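Local atomic coordinates of glycerophosphodiester phosphodiesterase (Thermotoga maritima, PDB entry 1O1Z), a protein that belongs to the glycerophosphodiester phosphodiesterase (GDPD) family and has the TIM-barrel fold of that group. Residues 62-67 / 84-89; 94-99 / 104-109; 180-185 / 201-206. All coordinates share one frame; numbering follows the deposited sequence.

Contact 1: 62-67 / 84-89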
loop_
_atom_site.group_PDB
_atom_site.type_symbol
_atom_site.label_atom_id
_atom_site.label_comp_id
_atom_site.label_asym_id
_atom_site.label_seq_id
_atom_site.Cartn_x
_atom_site.Cartn_y
_atom_site.Cartn_z
ATOM N N GLU A 62 -1.764 -12.287 -9.326
ATOM C CA GLU A 62 -1.844 -12.136 -10.774
ATOM C C GLU A 62 -3.000 -12.943 -11.378
ATOM O O GLU A 62 -3.259 -12.828 -12.561
ATOM C CB GLU A 62 -0.518 -12.528 -11.456
ATOM C CG GLU A 62 -0.198 -14.003 -11.459
ATOM C CD GLU A 62 0.964 -14.364 -12.379
ATOM O OE1 GLU A 62 1.614 -13.460 -12.959
ATOM O OE2 GLU A 62 1.226 -15.569 -12.515
ATOM N N ASP A 63 -3.649 -13.786 -10.580
ATOM C CA ASP A 63 -4.763 -14.626 -11.058
ATOM C C ASP A 63 -5.881 -14.673 -10.020
ATOM O O ASP A 63 -5.771 -14.077 -8.944
ATOM C CB ASP A 63 -4.271 -16.017 -11.432
ATOM C CG ASP A 63 -3.636 -16.723 -10.280
ATOM O OD1 ASP A 63 -4.204 -16.697 -9.160
ATOM O OD2 ASP A 63 -2.552 -17.325 -10.401
ATOM N N LEU A 64 -6.967 -15.357 -10.356
ATOM C CA LEU A 64 -8.159 -15.420 -9.513
ATOM C C LEU A 64 -8.259 -16.716 -8.693
ATOM O O LEU A 64 -9.337 -17.049 -8.195
ATOM C CB LEU A 64 -9.410 -15.282 -10.395
ATOM C CG LEU A 64 -9.517 -13.995 -11.222
ATOM C CD1 LEU A 64 -10.747 -14.054 -12.110
ATOM C CD2 LEU A 64 -9.554 -12.761 -10.320
ATOM N N LYS A 65 -7.166 -17.457 -8.553
ATOM C CA LYS A 65 -7.223 -18.786 -7.949
ATOM C C LYS A 65 -7.542 -18.745 -6.461
ATOM O O LYS A 65 -8.424 -19.459 -5.993
ATOM C CB LYS A 65 -5.913 -19.580 -8.179
ATOM C CG LYS A 65 -5.570 -19.829 -9.621
ATOM C CD LYS A 65 -4.612 -21.018 -9.822
ATOM C CE LYS A 65 -3.162 -20.590 -9.903
ATOM N NZ LYS A 65 -2.299 -21.709 -10.403
ATOM N N ARG A 66 -6.827 -17.915 -5.715
ATOM C CA ARG A 66 -6.921 -17.935 -4.251
ATOM C C ARG A 66 -8.291 -17.524 -3.734
ATOM O O ARG A 66 -8.815 -18.133 -2.811
ATOM C CB ARG A 66 -5.840 -17.035 -3.651
ATOM C CG ARG A 66 -5.779 -16.980 -2.120
ATOM C CD ARG A 66 -4.572 -16.200 -1.599
ATOM N NE ARG A 66 -4.510 -14.864 -2.188
ATOM C CZ ARG A 66 -5.013 -13.750 -1.642
ATOM N NH1 ARG A 66 -5.557 -13.758 -0.418
ATOM N NH2 ARG A 66 -4.927 -12.613 -2.306
ATOM N N LEU A 67 -8.863 -16.484 -4.324
ATOM C CA LEU A 67 -10.094 -15.881 -3.792
ATOM C C LEU A 67 -11.357 -16.412 -4.464
ATOM O O LEU A 67 -12.430 -16.407 -3.856
ATOM C CB LEU A 67 -10.040 -14.365 -3.950
ATOM C CG LEU A 67 -8.962 -13.584 -3.173
ATOM C CD1 LEU A 67 -9.062 -12.153 -3.508
ATOM C CD2 LEU A 67 -9.101 -13.827 -1.671
ATOM N N GLU A 84 -17.421 -10.278 -14.804
ATOM C CA GLU A 84 -18.353 -11.372 -14.995
ATOM C C GLU A 84 -17.933 -12.576 -14.148
ATOM O O GLU A 84 -18.747 -13.180 -13.472
ATOM C CB GLU A 84 -18.437 -11.774 -16.477
ATOM C CG GLU A 84 -18.966 -10.685 -17.404
ATOM C CD GLU A 84 -18.527 -10.862 -18.858
ATOM O OE1 GLU A 84 -18.614 -11.996 -19.364
ATOM O OE2 GLU A 84 -18.091 -9.870 -19.503
ATOM N N LEU A 85 -16.650 -12.927 -14.207
ATOM C CA LEU A 85 -16.122 -14.089 -13.477
ATOM C C LEU A 85 -16.235 -13.974 -11.961
ATOM O O LEU A 85 -16.445 -14.972 -11.267
ATOM C CB LEU A 85 -14.653 -14.295 -13.832
ATOM C CG LEU A 85 -14.411 -14.819 -15.237
ATOM C CD1 LEU A 85 -12.956 -14.647 -15.631
ATOM C CD2 LEU A 85 -14.857 -16.269 -15.369
ATOM N N THR A 86 -16.117 -12.751 -11.449
ATOM C CA THR A 86 -16.137 -12.489 -10.001
ATOM C C THR A 86 -17.489 -11.925 -9.517
ATOM O O THR A 86 -17.590 -11.457 -8.391
ATOM C CB THR A 86 -15.028 -11.497 -9.592
ATOM O OG1 THR A 86 -15.215 -10.254 -10.273
ATOM C CG2 THR A 86 -13.645 -11.982 -9.992
ATOM N N ASP A 87 -18.512 -12.043 -10.361
ATOM C CA ASP A 87 -19.820 -11.387 -10.210
ATOM C C ASP A 87 -19.741 -9.983 -9.641
ATOM O O ASP A 87 -20.443 -9.600 -8.704
ATOM C CB ASP A 87 -20.812 -12.245 -9.438
ATOM C CG ASP A 87 -22.254 -12.002 -9.882
ATOM O OD1 ASP A 87 -22.490 -11.578 -11.071
ATOM O OD2 ASP A 87 -23.207 -12.241 -9.103
ATOM N N GLY A 88 -18.852 -9.210 -10.234
ATOM C CA GLY A 88 -18.774 -7.799 -9.982
ATOM C C GLY A 88 -17.875 -7.424 -8.834
ATOM O O GLY A 88 -17.769 -6.237 -8.558
ATOM N N LYS A 89 -17.219 -8.390 -8.169
ATOM C CA LYS A 89 -16.464 -8.054 -6.953
ATOM C C LYS A 89 -15.121 -7.406 -7.256
ATOM O O LYS A 89 -14.645 -6.588 -6.470
ATOM C CB LYS A 89 -16.257 -9.285 -6.066
ATOM C CG LYS A 89 -17.552 -9.748 -5.453
ATOM C CD LYS A 89 -17.344 -10.955 -4.565
ATOM C CE LYS A 89 -18.646 -11.371 -3.865
ATOM N NZ LYS A 89 -19.676 -11.875 -4.818
#
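Leu-64 and Leu-85 are put together by the same pair of torsions. In each, CG stands anti to the carbonyl carbon, and the second torsion then sends CD1 out as the far end of the chain (chi2 176° in Leu-64). The two side chains cross at about a right angle, and their CD1 methyls meet at 4.2 Å. The contact belongs to the small insertion that GDPD proteins carry between the second strand of the TIM barrel and the helix that follows it. Here the end of helix 79-85 packs against the turn from strand 63-64 into helix 65-68.

The second partner of Leu-64 is Thr-86, again met crosswise. Its CG2 lies 4.1 Å from Leu-64 CD1, so that methyl of Leu-64 touches both residues. The threonine hydroxyl is turned to other work: OG1 is hydrogen-bonded to Leu-82 O, in the last turn of helix 79-85, and to the backbone N of Ile-90. With its polar end occupied in this way, Thr-86 offers the leucine a methyl.

Both backbones change direction close to the apolar patch. Helix 79-85 ends in a Schellman motif with Asp-87 at positive phi as its C-prime residue, and the chain makes a type I' turn from Thr-86 to Lys-89. Across the contact, Leu-64 is the N-cap residue of helix 65-68. Just before it, Asp-63 forms an Asx turn, with Lys-65 N giving a bond of 3.1 Å to Asp-63 OD1 from above the carboxylate plane. Leu-70 of strand 70-73 touches both leucines, with Val-72 against Leu-85 and Ile-74 against Leu-64. The remaining branch of Leu-64 also takes part, with CD2 4.2 Å from Thr-86 CG2.

Contact 2: 94-99 / 104-109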
loop_
_atom_site.group_PDB
_atom_site.type_symbol
_atom_site.label_atom_id
_atom_site.label_comp_id
_atom_site.label_asym_id
_atom_site.label_seq_id
_atom_site.Cartn_x
_atom_site.Cartn_y
_atom_site.Cartn_z
ATOM N N LYS A 94 -9.965 3.337 -11.126
ATOM C CA LYS A 94 -10.946 4.379 -11.418
ATOM C C LYS A 94 -12.163 4.335 -10.474
ATOM O O LYS A 94 -12.605 5.377 -9.925
ATOM C CB LYS A 94 -11.412 4.267 -12.870
ATOM C CG LYS A 94 -12.591 5.177 -13.261
ATOM C CD LYS A 94 -12.913 5.040 -14.745
ATOM C CE LYS A 94 -14.112 5.909 -15.146
ATOM N NZ LYS A 94 -15.376 5.411 -14.525
ATOM N N GLU A 95 -12.724 3.141 -10.284
ATOM C CA GLU A 95 -13.882 2.963 -9.406
ATOM C C GLU A 95 -13.569 3.240 -7.930
ATOM O O GLU A 95 -14.393 3.805 -7.197
ATOM C CB GLU A 95 -14.463 1.558 -9.591
ATOM C CG GLU A 95 -15.108 1.380 -10.938
ATOM C CD GLU A 95 -15.595 -0.021 -11.205
ATOM O OE1 GLU A 95 -14.790 -0.976 -11.122
ATOM O OE2 GLU A 95 -16.791 -0.161 -11.517
ATOM N N VAL A 96 -12.366 2.885 -7.486
ATOM C CA VAL A 96 -11.973 3.205 -6.112
ATOM C C VAL A 96 -11.979 4.716 -5.903
ATOM O O VAL A 96 -12.498 5.204 -4.902
ATOM C CB VAL A 96 -10.616 2.595 -5.743
ATOM C CG1 VAL A 96 -10.211 3.006 -4.354
ATOM C CG2 VAL A 96 -10.669 1.076 -5.850
ATOM N N PHE A 97 -11.414 5.455 -6.859
ATOM C CA PHE A 97 -11.370 6.917 -6.746
ATOM C C PHE A 97 -12.781 7.510 -6.677
ATOM O O PHE A 97 -12.993 8.490 -5.978
ATOM C CB PHE A 97 -10.637 7.549 -7.936
ATOM C CG PHE A 97 -9.141 7.356 -7.968
ATOM C CD1 PHE A 97 -8.426 6.734 -6.963
ATOM C CD2 PHE A 97 -8.432 7.843 -9.052
ATOM C CE1 PHE A 97 -7.044 6.602 -7.047
ATOM C CE2 PHE A 97 -7.064 7.707 -9.124
ATOM C CZ PHE A 97 -6.383 7.106 -8.125
ATOM N N GLU A 98 -13.736 6.905 -7.391
ATOM C CA GLU A 98 -15.129 7.375 -7.362
ATOM C C GLU A 98 -15.822 7.132 -6.022
ATOM O O GLU A 98 -16.820 7.794 -5.707
ATOM C CB GLU A 98 -15.910 6.688 -8.502
ATOM C CG GLU A 98 -15.487 7.185 -9.864
ATOM C CD GLU A 98 -15.978 6.333 -11.034
ATOM O OE1 GLU A 98 -16.619 5.281 -10.818
ATOM O OE2 GLU A 98 -15.704 6.728 -12.188
ATOM N N ASN A 99 -15.313 6.191 -5.233
ATOM C CA ASN A 99 -15.943 5.751 -3.987
ATOM C C ASN A 99 -15.206 6.064 -2.672
ATOM O O ASN A 99 -15.734 5.814 -1.571
ATOM C CB ASN A 99 -16.247 4.261 -4.110
ATOM C CG ASN A 99 -17.370 4.001 -5.087
ATOM O OD1 ASN A 99 -18.543 4.238 -4.757
ATOM N ND2 ASN A 99 -17.035 3.565 -6.302
ATOM N N LYS A 104 -9.082 11.234 1.961
ATOM C CA LYS A 104 -8.509 10.001 2.497
ATOM C C LYS A 104 -7.337 9.576 1.638
ATOM O O LYS A 104 -7.294 9.829 0.430
ATOM C CB LYS A 104 -9.560 8.893 2.514
ATOM C CG LYS A 104 -10.850 9.237 3.220
ATOM C CD LYS A 104 -10.665 9.498 4.673
ATOM C CE LYS A 104 -11.934 10.127 5.288
ATOM N NZ LYS A 104 -11.807 10.190 6.745
ATOM N N ILE A 105 -6.381 8.895 2.256
ATOM C CA ILE A 105 -5.163 8.463 1.574
ATOM C C ILE A 105 -5.419 7.168 0.845
ATOM O O ILE A 105 -6.031 6.232 1.404
ATOM C CB ILE A 105 -4.038 8.273 2.619
ATOM C CG1 ILE A 105 -3.734 9.619 3.291
ATOM C CG2 ILE A 105 -2.816 7.579 2.044
ATOM C CD1 ILE A 105 -2.892 9.496 4.538
ATOM N N ILE A 106 -4.894 7.058 -0.364
ATOM C CA ILE A 106 -4.835 5.773 -1.039
ATOM C C ILE A 106 -3.376 5.445 -1.348
ATOM O O ILE A 106 -2.708 6.180 -2.086
ATOM C CB ILE A 106 -5.665 5.726 -2.323
ATOM C CG1 ILE A 106 -7.140 6.050 -2.044
ATOM C CG2 ILE A 106 -5.593 4.361 -2.949
ATOM C CD1 ILE A 106 -7.968 6.204 -3.321
ATOM N N ASN A 107 -2.886 4.384 -0.748
ATOM C CA ASN A 107 -1.554 3.861 -0.991
ATOM C C ASN A 107 -1.698 2.801 -2.060
ATOM O O ASN A 107 -2.251 1.749 -1.814
ATOM C CB ASN A 107 -0.961 3.301 0.301
ATOM C CG ASN A 107 0.303 2.556 0.111
ATOM O OD1 ASN A 107 0.610 1.685 0.931
ATOM N ND2 ASN A 107 1.074 2.879 -0.931
ATOM N N ILE A 108 -1.242 3.129 -3.267
ATOM C CA ILE A 108 -1.317 2.234 -4.412
ATOM C C ILE A 108 -0.018 1.477 -4.545
ATOM O O ILE A 108 0.997 2.066 -4.875
ATOM C CB ILE A 108 -1.575 3.066 -5.691
ATOM C CG1 ILE A 108 -2.864 3.878 -5.594
ATOM C CG2 ILE A 108 -1.616 2.193 -6.930
ATOM C CD1 ILE A 108 -3.011 4.941 -6.651
ATOM N N GLU A 109 -0.053 0.166 -4.317
ATOM C CA GLU A 109 1.108 -0.676 -4.531
ATOM C C GLU A 109 1.087 -1.141 -5.972
ATOM O O GLU A 109 0.169 -1.834 -6.413
ATOM C CB GLU A 109 1.186 -1.865 -3.571
ATOM C CG GLU A 109 2.441 -2.684 -3.863
ATOM C CD GLU A 109 2.651 -3.941 -3.055
ATOM O OE1 GLU A 109 1.971 -4.150 -2.035
ATOM O OE2 GLU A 109 3.516 -4.745 -3.487
#
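The Phe-97 ring meets strand 105-110 with its edge: the CD1 methyls of Ile-106 and Ile-108 both lie near the ring plane, and neither sits over a face. Ile-106 CD1 is against one side of the rim, 3.7 Å from Phe-97 CD1 and 3.9 Å from Phe-97 CE1. Ile-108 CD1 lies nearer the far end of the ring, 4.3 Å from Phe-97 CZ. A chi2 of -4° turns the ring so that CD1 eclipses CA, and this brings the edge round to the two isoleucines.

Val-96 adds a second touch from the helix. Its CG1, anti to the backbone N at chi1 177°, comes within 4.0 Å of Ile-106 CD1, so this one methyl touches both the valine and the phenylalanine. No hydrogen bond crosses the contact; its chemistry is wholly apolar.

Polar bonds tie the helix to itself instead. Lys-94 NZ and Glu-98 OE2 form a salt bridge of 2.7 Å one turn apart, NZ meeting OE2 on its syn side, somewhat out of the carboxylate plane. Asn-99 ND2 reaches back to Glu-95 O at 2.8 Å, tilted out of the carbonyl plane.

This is the helix-on-strand layer of a TIM barrel. Ile-106 and Ile-108 face the helix, while Asn-107 and Glu-109 alternate to the other side of the strand, where Asn-107 ND2 bonds to Ile-130 O and Ser-132 OG. A sodium ion bound by Ser-123 and Arg-126 lies about 7 Å from the Phe-97 side chain. Segment 94-99 runs nearly antiparallel to segment 105-109 (166°), their axes 10.8 Å apart at closest approach; Val-96 also packs on Leu-30 and Phe-33 of helix 30-38, while Leu-46 of strand 43-50 and Leu-129 of strand 129-133 flank Ile-106.

Contact 3: 180-185 / 201-206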
loop_
_atom_site.group_PDB
_atom_site.type_symbol
_atom_site.label_atom_id
_atom_site.label_comp_id
_atom_site.label_asym_id
_atom_site.label_seq_id
_atom_site.Cartn_x
_atom_site.Cartn_y
_atom_site.Cartn_z
ATOM N N GLN A 180 8.820 -6.448 11.742
ATOM C CA GLN A 180 9.916 -7.240 12.260
ATOM C C GLN A 180 11.260 -6.510 12.181
ATOM O O GLN A 180 12.205 -6.878 12.893
ATOM C CB GLN A 180 9.991 -8.578 11.527
ATOM C CG GLN A 180 8.759 -9.481 11.753
ATOM C CD GLN A 180 7.675 -9.339 10.704
ATOM O OE1 GLN A 180 7.614 -8.350 9.967
ATOM N NE2 GLN A 180 6.798 -10.348 10.628
ATOM N N ALA A 181 11.337 -5.471 11.348
ATOM C CA ALA A 181 12.548 -4.644 11.271
ATOM C C ALA A 181 12.918 -4.030 12.615
ATOM O O ALA A 181 14.088 -3.846 12.916
ATOM C CB ALA A 181 12.404 -3.546 10.229
ATOM N N PHE A 182 11.920 -3.762 13.459
ATOM C CA PHE A 182 12.135 -3.122 14.750
ATOM C C PHE A 182 12.738 -4.011 15.846
ATOM O O PHE A 182 13.008 -3.541 16.946
ATOM C CB PHE A 182 10.828 -2.458 15.210
ATOM C CG PHE A 182 10.438 -1.312 14.365
ATOM C CD1 PHE A 182 10.916 -0.035 14.639
ATOM C CD2 PHE A 182 9.645 -1.507 13.255
ATOM C CE1 PHE A 182 10.572 1.030 13.820
ATOM C CE2 PHE A 182 9.303 -0.452 12.438
ATOM C CZ PHE A 182 9.769 0.813 12.715
ATOM N N GLU A 183 12.982 -5.275 15.517
ATOM C CA GLU A 183 13.652 -6.220 16.405
ATOM C C GLU A 183 15.166 -5.984 16.517
ATOM O O GLU A 183 15.786 -6.462 17.457
ATOM C CB GLU A 183 13.388 -7.658 15.928
ATOM C CG GLU A 183 11.913 -8.057 15.957
ATOM C CD GLU A 183 11.631 -9.385 15.254
ATOM O OE1 GLU A 183 12.585 -10.052 14.791
ATOM O OE2 GLU A 183 10.444 -9.765 15.150
ATOM N N LEU A 184 15.743 -5.254 15.563
ATOM C CA LEU A 184 17.196 -4.997 15.535
ATOM C C LEU A 184 17.465 -3.542 15.891
ATOM O O LEU A 184 16.940 -2.638 15.249
ATOM C CB LEU A 184 17.760 -5.287 14.144
ATOM C CG LEU A 184 17.805 -6.765 13.730
ATOM C CD1 LEU A 184 18.274 -6.910 12.269
ATOM C CD2 LEU A 184 18.682 -7.571 14.656
ATOM N N GLU A 185 18.299 -3.326 16.904
ATOM C CA GLU A 185 18.571 -1.977 17.384
ATOM C C GLU A 185 19.215 -1.095 16.314
ATOM O O GLU A 185 18.909 0.090 16.236
ATOM C CB GLU A 185 19.395 -1.987 18.679
ATOM C CG GLU A 185 18.631 -2.486 19.910
ATOM C CD GLU A 185 19.164 -1.911 21.215
ATOM O OE1 GLU A 185 20.201 -2.394 21.712
ATOM O OE2 GLU A 185 18.535 -0.974 21.755
ATOM N N ILE A 201 7.529 6.976 8.039
ATOM C CA ILE A 201 7.731 5.545 8.220
ATOM C C ILE A 201 6.395 4.844 8.425
ATOM O O ILE A 201 5.685 5.150 9.372
ATOM C CB ILE A 201 8.621 5.295 9.477
ATOM C CG1 ILE A 201 9.941 6.110 9.423
ATOM C CG2 ILE A 201 8.829 3.800 9.662
ATOM C CD1 ILE A 201 10.821 5.833 8.240
ATOM N N PHE A 202 6.063 3.914 7.535
ATOM C CA PHE A 202 4.883 3.063 7.659
ATOM C C PHE A 202 5.370 1.656 7.965
ATOM O O PHE A 202 6.416 1.211 7.461
ATOM C CB PHE A 202 4.072 2.992 6.357
ATOM C CG PHE A 202 3.228 4.194 6.074
ATOM C CD1 PHE A 202 3.754 5.280 5.417
ATOM C CD2 PHE A 202 1.864 4.208 6.428
ATOM C CE1 PHE A 202 2.980 6.402 5.151
ATOM C CE2 PHE A 202 1.097 5.342 6.163
ATOM C CZ PHE A 202 1.663 6.423 5.507
ATOM N N VAL A 203 4.625 0.951 8.802
ATOM C CA VAL A 203 4.880 -0.468 9.032
ATOM C C VAL A 203 3.752 -1.334 8.516
ATOM O O VAL A 203 2.619 -0.924 8.524
ATOM C CB VAL A 203 5.196 -0.778 10.503
ATOM C CG1 VAL A 203 6.431 -0.029 10.915
ATOM C CG2 VAL A 203 4.038 -0.465 11.411
ATOM N N TRP A 204 4.084 -2.535 8.043
ATOM C CA TRP A 204 3.099 -3.477 7.515
ATOM C C TRP A 204 3.494 -4.914 7.822
ATOM O O TRP A 204 4.645 -5.180 8.151
ATOM C CB TRP A 204 2.998 -3.329 5.995
ATOM C CG TRP A 204 4.326 -3.602 5.286
ATOM C CD1 TRP A 204 5.317 -2.706 5.074
ATOM C CD2 TRP A 204 4.810 -4.859 4.766
ATOM N NE1 TRP A 204 6.380 -3.306 4.444
ATOM C CE2 TRP A 204 6.095 -4.624 4.228
ATOM C CE3 TRP A 204 4.283 -6.148 4.683
ATOM C CZ2 TRP A 204 6.864 -5.624 3.629
ATOM C CZ3 TRP A 204 5.047 -7.149 4.088
ATOM C CH2 TRP A 204 6.328 -6.876 3.569
ATOM N N THR A 205 2.569 -5.872 7.739
ATOM C CA THR A 205 1.137 -5.682 7.850
ATOM C C THR A 205 0.842 -6.079 9.283
ATOM O O THR A 205 0.945 -7.252 9.662
ATOM C CB THR A 205 0.404 -6.630 6.900
ATOM O OG1 THR A 205 0.598 -6.187 5.552
ATOM C CG2 THR A 205 -1.112 -6.549 7.150
ATOM N N LEU A 206 0.528 -5.082 10.093
ATOM C CA LEU A 206 0.565 -5.265 11.531
ATOM C C LEU A 206 -0.846 -5.423 12.073
ATOM O O LEU A 206 -1.672 -4.516 11.948
ATOM C CB LEU A 206 1.292 -4.078 12.162
ATOM C CG LEU A 206 1.450 -4.152 13.674
ATOM C CD1 LEU A 206 2.117 -5.448 14.118
ATOM C CD2 LEU A 206 2.190 -2.951 14.162
HETATM O O HOH W 1 5.923 -7.811 7.870
#
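Phe-182 supplies the apolar part of this contact, resting on Val-203 and Ile-201 of strand 200-204. Its CG is anti to the carbonyl carbon (chi1 -68°), which swings the ring from the 3-10 turn 180-183 toward the strand. Ile-201 CG2 lies at the ring edge, near the plane, 4.4 Å from Phe-182 CZ. Val-203 comes in obliquely, and its side chain crosses that of the phenylalanine at about a right angle. The 3.3 Å from Phe-182 CE2 to Val-203 CG1 is doubtful as a measure of tightness, because the valine was modelled in two conformers. Val-177 of strand 174-178, Ile-215 at the end of helix 209-215 and Ile-219 of the loop after it pack against both Phe-182 and Val-203, so the ring is part of a larger apolar cluster.

The polar part is bridged by solvent. One water donates a hydrogen bond to Gln-180 OE1 (2.7 Å) and a second to Trp-204 O (2.9 Å). The same water lies 3.9 Å above one face of the Trp-204 ring, offset toward its rim. The indole nitrogen is engaged separately, NE1 bonding to His-176 O on strand 174-178.

Backbone hydrogen bonds form the third group. Glu-183 N to Gln-180 O, 3.2 Å, shapes the 3-10 turn, which leads to Leu-184 at the N-cap of helix 185-196. Strand 200-204 pairs through Phe-202 with Leu-175 and Val-177, and through Val-203 with Gly-221 and Ile-223. The peptide between Trp-204 and Thr-205, where the strand ends, is cis. The turn and the strand belong to one beta-alpha-beta unit of the TIM barrel: strand 174-178, helix 185-196, strand 200-204.

Gln-180 OE1 and Trp-204 O are both acceptors and cannot bond each other; joining them takes a donor such as the water, with both its O-H groups.

Overall arrangement
Contacts 2 and 3 both reach the barrel sheet, on opposite sides of the chain's centre, with centres 25 Å apart. Each covers a barrel strand from outside, contact 2 with a helix and contact 3 with a 3-10 turn. The centre of contact 1 lies about 20 Å from that of the chain, against 11 Å for contact 2, the most central, and 15 Å for contact 3. Peripheral contact 1 joins two elements of the insertion, whose helix 79-85 precedes helix 93-99 of contact 2, and includes an exposed leucine but no ring. All three rest on apolar side chains and lack direct hydrogen bonds across; contacts 2 and 3 each use a phenylalanine, and contact 3 alone adds a water bridge.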